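TRNA (cytosine(72)-C(5))-methyltransferase (PDB 5ZVE) transfers methyl groups from S-adenosyl-L-methionine to carbon 5 of cytosine 72 in several archaeal tRNAs. Local coordinates at residues K7-Y12 against L285-T290; G77-D82 against V158-F163; K172-G177 against I242-V247; M342-Q347 against A377-V382. All blocks are in the same frame, centred on the assembly; numbering follows the deposited sequence.

Contact 1 joins the ferredoxin-like region to the methyltransferase, contact 2 ties a loop to the PUA domain, contact 3 sets segment 172-177 against the methyltransferase, and contact 4 lies within that fold. Contact 1 closes a long loop in the chain, within which contacts 2 and 3 are nested in series; contact 4 follows. The centres of contacts 1 and 2 are about 25 Å apart, those of contacts 2 and 4, on opposite sides of the chain's centre, about 44 Å. The side chains of R289 in contact 1 and L245 in contact 3 come within about 9 and 10 Å of S-adenosyl-L-homocysteine. R289 is also about 7 Å, side chain to side chain, from C323, the predicted nucleophile. Contact 2 is remote from these sites.

Contact 1 (K7-Y12 against L285-T290); sequences KELREY and LWEERT
The flat carboxylate of E8 meets T290 through one oxygen, OE1, which faces both OG1 and the methyl CG2, the latter at 3.3 Å. On the same helix the R10 guanidinium, its NH2 bonded to F5 O, has K7 CA 4.0 Å above one face, over its centre. This is where helix 7-17, at the start of the ferredoxin-like region, reaches the loop that leads into helix 291-310 of the class I methyltransferase fold. T290 OG1 and E8 OE1 are modelled 2.3 Å apart, too close for a normal hydrogen bond; the exact geometry is doubtful, though a bond from OG1 is the likely reading. The two side chains cross at about a right angle. A chi1 of 57° sets E8 CG between the backbone N and the carbonyl carbon, and the extended chain beyond it carries the carboxylate to T290. The carboxylate of E287 is turned back on its own loop: OE1 receives the amide N of R289 on its anti lone pair at 3.2 Å, while OE2 is salt-bridged to K284. T290 occupies the N-cap position of helix 291-310, but its side chain makes no capping bond; its backbone N is bound to H293 ND1. Next to the polar pair, L9 CD2 makes the remaining contact, 3.6 Å from E287 CG and 4.0 Å from R289 O.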
loop_
_atom_site.group_PDB
_atom_site.type_symbol
_atom_site.label_atom_id
_atom_site.label_comp_id
_atom_site.label_asym_id
_atom_site.label_seq_id
_atom_site.Cartn_x
_atom_site.Cartn_y
_atom_site.Cartn_z
ATOM N N LYS A 7 13.642 5.085 18.744
ATOM C CA LYS A 7 15.091 5.217 18.662
ATOM C C LYS A 7 15.789 3.957 18.156
ATOM O O LYS A 7 16.692 4.044 17.324
ATOM C CB LYS A 7 15.663 5.599 20.030
ATOM C CG LYS A 7 17.164 5.837 20.028
ATOM C CD LYS A 7 17.468 7.258 19.602
ATOM C CE LYS A 7 18.918 7.451 19.205
ATOM N NZ LYS A 7 19.846 7.219 20.343
ATOM N N GLU A 8 15.379 2.792 18.648
ATOM C CA GLU A 8 16.050 1.555 18.261
ATOM C C GLU A 8 15.847 1.240 16.780
ATOM O O GLU A 8 16.736 0.691 16.137
ATOM C CB GLU A 8 15.588 0.373 19.118
ATOM C CG GLU A 8 14.101 0.102 19.117
ATOM C CD GLU A 8 13.781 -1.279 19.662
ATOM O OE1 GLU A 8 12.585 -1.633 19.746
ATOM O OE2 GLU A 8 14.730 -2.019 20.001
ATOM N N LEU A 9 14.679 1.581 16.245
ATOM C CA LEU A 9 14.435 1.429 14.815
ATOM C C LEU A 9 15.314 2.389 14.017
ATOM O O LEU A 9 15.832 2.036 12.954
ATOM C CB LEU A 9 12.960 1.653 14.478
ATOM C CG LEU A 9 12.612 1.519 12.994
ATOM C CD1 LEU A 9 12.869 0.104 12.509
ATOM C CD2 LEU A 9 11.173 1.919 12.732
ATOM N N ARG A 10 15.458 3.612 14.518
ATOM C CA ARG A 10 16.317 4.602 13.875
ATOM C C ARG A 10 17.750 4.093 13.792
ATOM O O ARG A 10 18.393 4.205 12.749
ATOM C CB ARG A 10 16.264 5.941 14.612
ATOM C CG ARG A 10 14.873 6.542 14.651
ATOM C CD ARG A 10 14.906 8.058 14.720
ATOM N NE ARG A 10 15.670 8.577 15.848
ATOM C CZ ARG A 10 15.139 8.899 17.025
ATOM N NH1 ARG A 10 15.909 9.383 17.987
ATOM N NH2 ARG A 10 13.839 8.741 17.241
ATOM N N GLU A 11 18.242 3.541 14.899
ATOM C CA GLU A 11 19.564 2.924 14.928
ATOM C C GLU A 11 19.634 1.752 13.958
ATOM O O GLU A 11 20.652 1.535 13.307
ATOM C CB GLU A 11 19.916 2.450 16.346
ATOM C CG GLU A 11 19.964 3.555 17.395
ATOM C CD GLU A 11 21.041 4.587 17.113
ATOM O OE1 GLU A 11 21.995 4.272 16.369
ATOM O OE2 GLU A 11 20.937 5.716 17.633
ATOM N N TYR A 12 18.539 1.004 13.868
ATOM C CA TYR A 12 18.457 -0.131 12.964
ATOM C C TYR A 12 18.631 0.342 11.524
ATOM O O TYR A 12 19.448 -0.203 10.778
ATOM C CB TYR A 12 17.123 -0.866 13.139
ATOM C CG TYR A 12 16.902 -1.996 12.157
ATOM C CD1 TYR A 12 17.354 -3.279 12.428
ATOM C CD2 TYR A 12 16.242 -1.774 10.956
ATOM C CE1 TYR A 12 17.153 -4.312 11.524
ATOM C CE2 TYR A 12 16.040 -2.788 10.052
ATOM C CZ TYR A 12 16.494 -4.055 10.336
ATOM O OH TYR A 12 16.282 -5.059 9.420
ATOM N N LEU A 285 3.037 8.929 9.824
ATOM C CA LEU A 285 2.937 9.982 10.831
ATOM C C LEU A 285 3.696 9.580 12.097
ATOM O O LEU A 285 4.525 10.339 12.594
ATOM C CB LEU A 285 1.472 10.292 11.153
ATOM C CG LEU A 285 0.727 11.255 10.215
ATOM C CD1 LEU A 285 0.592 10.695 8.807
ATOM C CD2 LEU A 285 -0.640 11.616 10.778
ATOM N N TRP A 286 3.401 8.392 12.618
ATOM C CA TRP A 286 4.127 7.847 13.762
ATOM C C TRP A 286 4.313 6.352 13.586
ATOM O O TRP A 286 3.338 5.612 13.468
ATOM C CB TRP A 286 3.395 8.128 15.080
ATOM C CG TRP A 286 3.069 9.575 15.285
ATOM C CD1 TRP A 286 1.877 10.182 15.043
ATOM C CD2 TRP A 286 3.953 10.595 15.762
ATOM N NE1 TRP A 286 1.957 11.518 15.347
ATOM C CE2 TRP A 286 3.222 11.799 15.786
ATOM C CE3 TRP A 286 5.288 10.607 16.172
ATOM C CZ2 TRP A 286 3.784 13.006 16.206
ATOM C CZ3 TRP A 286 5.844 11.806 16.585
ATOM C CH2 TRP A 286 5.093 12.989 16.602
ATOM N N GLU A 287 5.565 5.911 13.569
ATOM C CA GLU A 287 5.868 4.492 13.425
ATOM C C GLU A 287 5.738 3.798 14.775
ATOM O O GLU A 287 6.440 4.146 15.720
ATOM C CB GLU A 287 7.272 4.291 12.857
ATOM C CG GLU A 287 7.662 2.829 12.668
ATOM C CD GLU A 287 6.780 2.109 11.664
ATOM O OE1 GLU A 287 5.918 1.312 12.089
ATOM O OE2 GLU A 287 6.952 2.339 10.445
ATOM N N GLU A 288 4.833 2.827 14.870
ATOM C CA GLU A 288 4.599 2.131 16.135
ATOM C C GLU A 288 5.351 0.808 16.240
ATOM O O GLU A 288 5.705 0.375 17.339
ATOM C CB GLU A 288 3.102 1.879 16.331
ATOM C CG GLU A 288 2.241 3.134 16.276
ATOM C CD GLU A 288 1.367 3.178 15.036
ATOM O OE1 GLU A 288 1.709 2.490 14.050
ATOM O OE2 GLU A 288 0.343 3.897 15.045
ATOM N N ARG A 289 5.597 0.166 15.103
ATOM C CA ARG A 289 6.266 -1.129 15.108
ATOM C C ARG A 289 7.770 -0.961 15.228
ATOM O O ARG A 289 8.336 0.019 14.744
ATOM C CB ARG A 289 5.910 -1.932 13.854
ATOM C CG ARG A 289 4.570 -2.648 13.971
ATOM C CD ARG A 289 4.083 -3.148 12.636
ATOM N NE ARG A 289 2.700 -3.614 12.700
ATOM C CZ ARG A 289 1.973 -3.939 11.633
ATOM N NH1 ARG A 289 2.490 -3.840 10.416
ATOM N NH2 ARG A 289 0.721 -4.353 11.783
ATOM N N THR A 290 8.411 -1.917 15.892
ATOM C CA THR A 290 9.837 -1.831 16.168
ATOM C C THR A 290 10.528 -3.194 16.034
ATOM O O THR A 290 9.988 -4.114 15.416
ATOM C CB THR A 290 10.095 -1.235 17.568
ATOM O OG1 THR A 290 11.504 -1.067 17.762
ATOM C CG2 THR A 290 9.509 -2.127 18.670
#

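Contact 2 (G77-D82 against V158-F163); sequences GPNFSD and VTLPKF
F80 and K162 are brought across each other by their torsions: the F80 ring carbon CG lies between the backbone N and the carbonyl carbon (chi1 46°), while K162 bends at chi2 and chi3. The two side chains cross at about a right angle, with CE1 of F80 3.4 Å from CD of K162 and CZ beside K162 CB. At the ring edge, in its plane, F80 CE2 meets the carbonyl oxygen of L160 at 3.6 Å, and CD2 touches L160 CD2. The lysine tip forms a salt bridge with D82, NZ lying 2.5 Å from OD1 on its anti side; NZ also makes a weak hydrogen bond (3.3 Å) to F80 O. An alanine at F80 would probably leave K162 CB and CD and L160 CD2 without their ring partner and open a gap there, though D82 would still hold NZ. N79 binds twice: its backbone N donates to K162 O at 2.9 Å, and ND2 to P161 O at 2.6 Å. G77 passes so close to F163 that a CB would clash with its ring, and P78, preceded by a cis peptide bond, lies alongside that ring. Thus loop 77-82 is fastened to the end of strand 154-161 in the PUA domain, where K162 is backbone-bonded to V135, T159 and L160 face I137 of strand 134-140 in a classic beta bulge, and F80 touches L134.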
loop_
_atom_site.group_PDB
_atom_site.type_symbol
_atom_site.label_atom_id
_atom_site.label_comp_id
_atom_site.label_asym_id
_atom_site.label_seq_id
_atom_site.Cartn_x
_atom_site.Cartn_y
_atom_site.Cartn_z
ATOM N N GLY A 77 2.080 19.893 -2.347
ATOM C CA GLY A 77 2.557 20.190 -1.006
ATOM C C GLY A 77 4.060 20.014 -0.856
ATOM O O GLY A 77 4.729 19.548 -1.785
ATOM N N PRO A 78 4.602 20.349 0.326
ATOM C CA PRO A 78 3.872 20.773 1.526
ATOM C C PRO A 78 3.341 22.199 1.434
ATOM O O PRO A 78 4.043 23.102 0.979
ATOM C CB PRO A 78 4.923 20.655 2.632
ATOM C CG PRO A 78 6.217 20.869 1.931
ATOM C CD PRO A 78 6.053 20.254 0.569
ATOM N N ASN A 79 2.099 22.384 1.867
ATOM C CA ASN A 79 1.426 23.670 1.751
ATOM C C ASN A 79 1.783 24.633 2.876
ATOM O O ASN A 79 1.414 25.803 2.835
ATOM C CB ASN A 79 -0.083 23.458 1.699
ATOM C CG ASN A 79 -0.520 22.764 0.432
ATOM O OD1 ASN A 79 0.054 22.983 -0.633
ATOM N ND2 ASN A 79 -1.530 21.912 0.540
ATOM N N PHE A 80 2.496 24.136 3.880
ATOM C CA PHE A 80 3.062 25.005 4.900
ATOM C C PHE A 80 4.306 24.377 5.517
ATOM O O PHE A 80 4.551 23.177 5.375
ATOM C CB PHE A 80 2.030 25.342 5.984
ATOM C CG PHE A 80 1.254 24.160 6.487
ATOM C CD1 PHE A 80 1.772 23.348 7.484
ATOM C CD2 PHE A 80 -0.012 23.885 5.995
ATOM C CE1 PHE A 80 1.057 22.269 7.960
ATOM C CE2 PHE A 80 -0.735 22.811 6.467
ATOM C CZ PHE A 80 -0.200 21.998 7.451
ATOM N N SER A 81 5.097 25.204 6.191
ATOM C CA SER A 81 6.366 24.770 6.762
ATOM C C SER A 81 6.167 23.812 7.932
ATOM O O SER A 81 5.106 23.781 8.555
ATOM C CB SER A 81 7.184 25.984 7.210
ATOM O OG SER A 81 8.434 25.583 7.742
ATOM N N ASP A 82 7.199 23.029 8.224
ATOM C CA ASP A 82 7.127 22.041 9.291
ATOM C C ASP A 82 7.043 22.700 10.664
ATOM O O ASP A 82 6.538 22.103 11.612
ATOM C CB ASP A 82 8.333 21.105 9.230
ATOM C CG ASP A 82 8.249 20.128 8.077
ATOM O OD1 ASP A 82 7.309 20.247 7.263
ATOM O OD2 ASP A 82 9.126 19.246 7.979
ATOM N N VAL A 158 -11.374 21.319 4.931
ATOM C CA VAL A 158 -9.926 21.475 4.907
ATOM C C VAL A 158 -9.510 22.153 3.603
ATOM O O VAL A 158 -9.479 21.533 2.543
ATOM C CB VAL A 158 -9.206 20.115 5.071
ATOM C CG1 VAL A 158 -7.699 20.294 5.082
ATOM C CG2 VAL A 158 -9.653 19.439 6.355
ATOM N N THR A 159 -9.202 23.440 3.703
ATOM C CA THR A 159 -8.842 24.260 2.560
ATOM C C THR A 159 -7.333 24.361 2.409
ATOM O O THR A 159 -6.831 24.801 1.378
ATOM C CB THR A 159 -9.424 25.669 2.696
ATOM O OG1 THR A 159 -8.971 26.240 3.931
ATOM C CG2 THR A 159 -10.940 25.615 2.699
ATOM N N LEU A 160 -6.613 23.980 3.456
ATOM C CA LEU A 160 -5.160 23.956 3.395
ATOM C C LEU A 160 -4.608 22.715 4.077
ATOM O O LEU A 160 -4.098 22.784 5.196
ATOM C CB LEU A 160 -4.570 25.214 4.036
ATOM C CG LEU A 160 -3.083 25.435 3.747
ATOM C CD1 LEU A 160 -2.863 25.766 2.271
ATOM C CD2 LEU A 160 -2.536 26.531 4.644
ATOM N N PRO A 161 -4.722 21.563 3.405
ATOM C CA PRO A 161 -4.091 20.343 3.905
ATOM C C PRO A 161 -2.575 20.456 3.803
ATOM O O PRO A 161 -2.087 21.232 2.992
ATOM C CB PRO A 161 -4.635 19.261 2.975
ATOM C CG PRO A 161 -4.877 19.984 1.691
ATOM C CD PRO A 161 -5.360 21.355 2.092
ATOM N N LYS A 162 -1.844 19.709 4.617
ATOM C CA LYS A 162 -0.395 19.717 4.523
ATOM C C LYS A 162 0.038 19.228 3.134
ATOM O O LYS A 162 0.918 19.812 2.500
ATOM C CB LYS A 162 0.205 18.854 5.628
ATOM C CG LYS A 162 1.689 18.625 5.508
ATOM C CD LYS A 162 2.493 19.758 6.089
ATOM C CE LYS A 162 3.753 19.226 6.745
ATOM N NZ LYS A 162 4.800 20.276 6.857
ATOM N N PHE A 163 -0.605 18.163 2.666
ATOM C CA PHE A 163 -0.394 17.650 1.316
ATOM C C PHE A 163 -1.735 17.388 0.656
ATOM O O PHE A 163 -2.743 17.206 1.337
ATOM C CB PHE A 163 0.429 16.358 1.320
ATOM C CG PHE A 163 1.828 16.521 1.834
ATOM C CD1 PHE A 163 2.848 16.933 0.989
ATOM C CD2 PHE A 163 2.130 16.241 3.158
ATOM C CE1 PHE A 163 4.142 17.077 1.456
ATOM C CE2 PHE A 163 3.427 16.375 3.633
ATOM C CZ PHE A 163 4.433 16.798 2.783
#

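Contact 3 (K172-G177 against I242-V247); sequences KAFEKG and IKRLGV
Stacking joins F174 and R244: the guanidinium lies over one face of the phenyl ring, with the planes only 11° apart. R244 CZ stands 4.3 Å from the centroid of the F174 ring, 35° off its normal, which makes this an off-centre cation-pi contact; NH2 comes 3.5 Å from CZ of F174. The bend at chi3 of R244 sets NE, and chi4 of -102° then places CZ over the ring. Hydrogen bonding is modest. R244 NE gives a weak bond to F174 O at 3.3 Å, while NH1 is held by N241 OD1. Water provides the rest: one water takes a bond from R244 NH2 and donates to F174 O, and a second donates to both E175 O and R244 O. Among backbone contacts, G177 CA approaches R244 O at 3.2 Å in a CA-H...O contact, a position where a CB would clash. An alanine in place of R244 would probably cost the F174 ring its stacking partner and leave the water and N241 OD1 without the R244 donors. G177 and G246, both with positive phi, each end a helix in a Schellman motif, and N41 ND2 bonds to both G177 O and L245 O. Segment 172-177 leads into strand 179-181 of the antiparallel sheet, whereas helix 232-245 connects parallel strands 225-229 and 250-254, a beta-alpha-beta crossover of the Rossmann-like methyltransferase.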
loop_
_atom_site.group_PDB
_atom_site.type_symbol
_atom_site.label_atom_id
_atom_site.label_comp_id
_atom_site.label_asym_id
_atom_site.label_seq_id
_atom_site.Cartn_x
_atom_site.Cartn_y
_atom_site.Cartn_z
ATOM N N LYS A 172 -17.420 8.612 -10.509
ATOM C CA LYS A 172 -18.236 7.655 -11.245
ATOM C C LYS A 172 -17.335 6.590 -11.837
ATOM O O LYS A 172 -17.692 5.420 -11.878
ATOM C CB LYS A 172 -19.032 8.339 -12.362
ATOM C CG LYS A 172 -19.986 9.431 -11.902
ATOM C CD LYS A 172 -20.735 10.047 -13.084
ATOM C CE LYS A 172 -21.565 11.253 -12.652
ATOM N NZ LYS A 172 -22.337 11.867 -13.778
ATOM N N ALA A 173 -16.162 7.018 -12.293
ATOM C CA ALA A 173 -15.178 6.124 -12.885
ATOM C C ALA A 173 -14.755 5.034 -11.907
ATOM O O ALA A 173 -14.514 3.895 -12.303
ATOM C CB ALA A 173 -13.966 6.914 -13.355
ATOM N N PHE A 174 -14.670 5.384 -10.630
ATOM C CA PHE A 174 -14.342 4.402 -9.602
ATOM C C PHE A 174 -15.494 3.425 -9.406
ATOM O O PHE A 174 -15.284 2.217 -9.268
ATOM C CB PHE A 174 -14.006 5.090 -8.280
ATOM C CG PHE A 174 -13.652 4.134 -7.177
ATOM C CD1 PHE A 174 -12.346 3.712 -7.003
ATOM C CD2 PHE A 174 -14.626 3.651 -6.320
ATOM C CE1 PHE A 174 -12.018 2.830 -5.989
ATOM C CE2 PHE A 174 -14.306 2.768 -5.307
ATOM C CZ PHE A 174 -13.000 2.358 -5.140
ATOM N N GLU A 175 -16.709 3.962 -9.355
ATOM C CA GLU A 175 -17.903 3.149 -9.157
ATOM C C GLU A 175 -18.138 2.170 -10.308
ATOM O O GLU A 175 -18.642 1.066 -10.102
ATOM C CB GLU A 175 -19.124 4.052 -8.964
ATOM C CG GLU A 175 -19.048 4.915 -7.705
ATOM C CD GLU A 175 -20.130 5.983 -7.641
ATOM O OE1 GLU A 175 -20.750 6.277 -8.688
ATOM O OE2 GLU A 175 -20.363 6.530 -6.542
ATOM N N LYS A 176 -17.753 2.565 -11.516
ATOM C CA LYS A 176 -17.947 1.716 -12.685
ATOM C C LYS A 176 -16.808 0.704 -12.849
ATOM O O LYS A 176 -16.793 -0.069 -13.806
ATOM C CB LYS A 176 -18.095 2.576 -13.948
ATOM C CG LYS A 176 -19.264 3.556 -13.875
ATOM C CD LYS A 176 -19.838 3.888 -15.241
ATOM C CE LYS A 176 -19.425 5.277 -15.703
ATOM N NZ LYS A 176 -19.885 5.567 -17.097
ATOM N N GLY A 177 -15.858 0.715 -11.918
ATOM C CA GLY A 177 -14.794 -0.274 -11.903
ATOM C C GLY A 177 -13.705 -0.032 -12.933
ATOM O O GLY A 177 -13.036 -0.971 -13.370
ATOM N N ILE A 242 -14.069 -7.399 -6.426
ATOM C CA ILE A 242 -14.163 -8.299 -7.564
ATOM C C ILE A 242 -15.374 -7.965 -8.433
ATOM O O ILE A 242 -15.270 -7.868 -9.662
ATOM C CB ILE A 242 -14.242 -9.765 -7.097
ATOM C CG1 ILE A 242 -12.857 -10.254 -6.666
ATOM C CG2 ILE A 242 -14.771 -10.653 -8.200
ATOM C CD1 ILE A 242 -12.871 -11.590 -5.950
ATOM N N LYS A 243 -16.518 -7.776 -7.784
ATOM C CA LYS A 243 -17.752 -7.442 -8.480
ATOM C C LYS A 243 -17.661 -6.110 -9.217
ATOM O O LYS A 243 -18.090 -5.992 -10.362
ATOM C CB LYS A 243 -18.916 -7.393 -7.493
ATOM C CG LYS A 243 -20.238 -7.043 -8.139
ATOM C CD LYS A 243 -21.279 -6.681 -7.100
ATOM C CE LYS A 243 -22.643 -6.515 -7.743
ATOM N NZ LYS A 243 -23.713 -6.274 -6.736
ATOM N N ARG A 244 -17.097 -5.113 -8.546
ATOM C CA ARG A 244 -17.000 -3.772 -9.102
ATOM C C ARG A 244 -16.054 -3.729 -10.304
ATOM O O ARG A 244 -16.317 -3.045 -11.295
ATOM C CB ARG A 244 -16.540 -2.791 -8.020
ATOM C CG ARG A 244 -16.961 -1.359 -8.275
ATOM C CD ARG A 244 -16.401 -0.400 -7.238
ATOM N NE ARG A 244 -14.944 -0.337 -7.282
ATOM C CZ ARG A 244 -14.143 -0.950 -6.420
ATOM N NH1 ARG A 244 -14.657 -1.663 -5.427
ATOM N NH2 ARG A 244 -12.827 -0.838 -6.546
ATOM N N LEU A 245 -14.957 -4.469 -10.211
ATOM C CA LEU A 245 -13.956 -4.493 -11.268
ATOM C C LEU A 245 -14.348 -5.418 -12.415
ATOM O O LEU A 245 -13.706 -5.416 -13.461
ATOM C CB LEU A 245 -12.601 -4.920 -10.700
ATOM C CG LEU A 245 -11.901 -3.917 -9.783
ATOM C CD1 LEU A 245 -10.628 -4.524 -9.223
ATOM C CD2 LEU A 245 -11.591 -2.633 -10.540
ATOM N N GLY A 246 -15.404 -6.201 -12.217
ATOM C CA GLY A 246 -15.847 -7.144 -13.230
ATOM C C GLY A 246 -14.957 -8.368 -13.348
ATOM O O GLY A 246 -14.825 -8.955 -14.424
ATOM N N VAL A 247 -14.345 -8.758 -12.235
ATOM C CA VAL A 247 -13.454 -9.912 -12.218
ATOM C C VAL A 247 -14.251 -11.214 -12.103
ATOM O O VAL A 247 -15.032 -11.394 -11.174
ATOM C CB VAL A 247 -12.445 -9.812 -11.060
ATOM C CG1 VAL A 247 -11.644 -11.094 -10.941
ATOM C CG2 VAL A 247 -11.524 -8.616 -11.269
HETATM O O HOH W 1 -12.779 0.658 -8.767
HETATM O O HOH W 2 -18.747 -1.402 -11.277
#

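Contact 4 (M342-Q347 against A377-V382); sequences MKLEEQ and AKLRKV
E345 meets K378 at its base and R380 from CG onward. Its CB lies 3.9 Å from K378 O, with CD of K378 a little farther. CG, anti to the carbonyl carbon (chi1 -58°), then comes to 3.5 Å from R380 CB, and CD stays close to that same carbon. At the tip, OE1 stands over one face of the guanidinium, 3.3 Å from NH1; because it lies well out of that plane, charges attract but no N-H is directed at it. OE2 reaches K343 NZ only through a long 3.6 Å salt bridge, making a network of K343, E345 and R380. Backbone bonds underlie this: K343 and R380 form an antiparallel hydrogen-bonded pair, and E345 N donates to K378 O at 3.0 Å. A water near E345 O accepts from Q347 NE2 and K378 N; Q347 NE2 also bonds I376 O, and its OE1 bonds Q362. On the face opposite K343 and R380, M342 and L344 pack against L379, with a tight 3.3 Å between M342 CB and L379 CD1, while SD of M342 rests on CB of K381. Strand 374-381, inserted antiparallel between 316-322 and 342-344, is consistent with the reversed hairpin that closes the class I methyltransferase sheet.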
loop_
_atom_site.group_PDB
_atom_site.type_symbol
_atom_site.label_atom_id
_atom_site.label_comp_id
_atom_site.label_asym_id
_atom_site.label_seq_id
_atom_site.Cartn_x
_atom_site.Cartn_y
_atom_site.Cartn_z
ATOM N N MET A 342 14.951 -23.276 -3.664
ATOM C CA MET A 342 14.484 -22.227 -4.562
ATOM C C MET A 342 15.667 -21.458 -5.142
ATOM O O MET A 342 16.697 -21.315 -4.487
ATOM C CB MET A 342 13.546 -21.272 -3.828
ATOM C CG MET A 342 12.339 -21.908 -3.164
ATOM S SD MET A 342 11.176 -22.596 -4.352
ATOM C CE MET A 342 10.646 -21.125 -5.233
ATOM N N LYS A 343 15.510 -20.955 -6.365
ATOM C CA LYS A 343 16.575 -20.230 -7.051
ATOM C C LYS A 343 16.125 -18.846 -7.528
ATOM O O LYS A 343 15.036 -18.697 -8.084
ATOM C CB LYS A 343 17.083 -21.055 -8.237
ATOM C CG LYS A 343 18.215 -20.415 -9.022
ATOM C CD LYS A 343 18.665 -21.323 -10.160
ATOM C CE LYS A 343 19.724 -20.659 -11.031
ATOM N NZ LYS A 343 19.194 -19.444 -11.713
ATOM N N LEU A 344 16.970 -17.840 -7.316
ATOM C CA LEU A 344 16.670 -16.482 -7.760
ATOM C C LEU A 344 16.597 -16.374 -9.277
ATOM O O LEU A 344 17.420 -16.942 -9.992
ATOM C CB LEU A 344 17.718 -15.504 -7.231
ATOM C CG LEU A 344 17.583 -14.983 -5.801
ATOM C CD1 LEU A 344 18.879 -14.327 -5.391
ATOM C CD2 LEU A 344 16.456 -13.987 -5.716
ATOM N N GLU A 345 15.609 -15.630 -9.759
ATOM C CA GLU A 345 15.443 -15.401 -11.188
ATOM C C GLU A 345 15.289 -13.917 -11.489
ATOM O O GLU A 345 14.718 -13.161 -10.698
ATOM C CB GLU A 345 14.234 -16.165 -11.724
ATOM C CG GLU A 345 14.290 -17.660 -11.494
ATOM C CD GLU A 345 14.658 -18.429 -12.753
ATOM O OE1 GLU A 345 13.869 -18.388 -13.723
ATOM O OE2 GLU A 345 15.730 -19.076 -12.772
ATOM N N GLU A 346 15.812 -13.513 -12.641
ATOM C CA GLU A 346 15.690 -12.146 -13.126
ATOM C C GLU A 346 14.226 -11.742 -13.234
ATOM O O GLU A 346 13.402 -12.500 -13.744
ATOM C CB GLU A 346 16.381 -12.020 -14.485
ATOM C CG GLU A 346 16.566 -10.611 -14.992
ATOM C CD GLU A 346 17.163 -10.580 -16.387
ATOM O OE1 GLU A 346 16.592 -11.228 -17.291
ATOM O OE2 GLU A 346 18.208 -9.921 -16.577
ATOM N N GLN A 347 13.902 -10.546 -12.757
ATOM C CA GLN A 347 12.540 -10.048 -12.857
ATOM C C GLN A 347 12.372 -9.281 -14.163
ATOM O O GLN A 347 13.293 -8.597 -14.612
ATOM C CB GLN A 347 12.198 -9.170 -11.653
ATOM C CG GLN A 347 12.284 -9.901 -10.321
ATOM C CD GLN A 347 11.954 -9.007 -9.147
ATOM O OE1 GLN A 347 11.339 -7.953 -9.309
ATOM N NE2 GLN A 347 12.351 -9.428 -7.952
ATOM N N ALA A 377 10.848 -10.339 -4.565
ATOM C CA ALA A 377 11.722 -11.445 -4.929
ATOM C C ALA A 377 10.994 -12.420 -5.847
ATOM O O ALA A 377 9.844 -12.774 -5.594
ATOM C CB ALA A 377 12.225 -12.164 -3.678
ATOM N N LYS A 378 11.670 -12.864 -6.902
ATOM C CA LYS A 378 11.095 -13.848 -7.813
ATOM C C LYS A 378 11.938 -15.107 -7.833
ATOM O O LYS A 378 13.126 -15.055 -8.156
ATOM C CB LYS A 378 10.985 -13.292 -9.230
ATOM C CG LYS A 378 10.393 -14.282 -10.220
ATOM C CD LYS A 378 10.716 -13.890 -11.645
ATOM C CE LYS A 378 9.973 -14.770 -12.628
ATOM N NZ LYS A 378 10.362 -14.474 -14.029
ATOM N N LEU A 379 11.322 -16.242 -7.512
ATOM C CA LEU A 379 12.073 -17.491 -7.399
ATOM C C LEU A 379 11.517 -18.644 -8.219
ATOM O O LEU A 379 10.313 -18.741 -8.467
ATOM C CB LEU A 379 12.151 -17.944 -5.948
ATOM C CG LEU A 379 12.860 -17.066 -4.927
ATOM C CD1 LEU A 379 13.334 -17.934 -3.808
ATOM C CD2 LEU A 379 14.022 -16.375 -5.527
ATOM N N ARG A 380 12.425 -19.532 -8.605
ATOM C CA ARG A 380 12.100 -20.742 -9.336
ATOM C C ARG A 380 12.436 -21.960 -8.468
ATOM O O ARG A 380 13.545 -22.062 -7.937
ATOM C CB ARG A 380 12.874 -20.763 -10.657
ATOM C CG ARG A 380 12.963 -22.098 -11.367
ATOM C CD ARG A 380 11.609 -22.560 -11.869
ATOM N NE ARG A 380 10.845 -21.540 -12.592
ATOM C CZ ARG A 380 11.213 -20.967 -13.737
ATOM N NH1 ARG A 380 12.348 -21.309 -14.327
ATOM N NH2 ARG A 380 10.431 -20.055 -14.302
ATOM N N LYS A 381 11.471 -22.863 -8.306
ATOM C CA LYS A 381 11.676 -24.074 -7.513
ATOM C C LYS A 381 12.419 -25.132 -8.322
ATOM O O LYS A 381 11.829 -25.790 -9.181
ATOM C CB LYS A 381 10.342 -24.637 -7.022
ATOM C CG LYS A 381 10.479 -25.922 -6.224
ATOM C CD LYS A 381 9.146 -26.380 -5.658
ATOM C CE LYS A 381 9.316 -27.625 -4.799
ATOM N NZ LYS A 381 8.036 -28.068 -4.178
ATOM N N VAL A 382 13.711 -25.299 -8.051
ATOM C CA VAL A 382 14.526 -26.220 -8.835
ATOM C C VAL A 382 14.421 -27.665 -8.347
ATOM O O VAL A 382 14.635 -28.598 -9.124
ATOM C CB VAL A 382 16.009 -25.798 -8.830
ATOM C CG1 VAL A 382 16.178 -24.459 -9.535
ATOM C CG2 VAL A 382 16.541 -25.733 -7.408
HETATM O O HOH W 3 14.005 -11.919 -8.049
#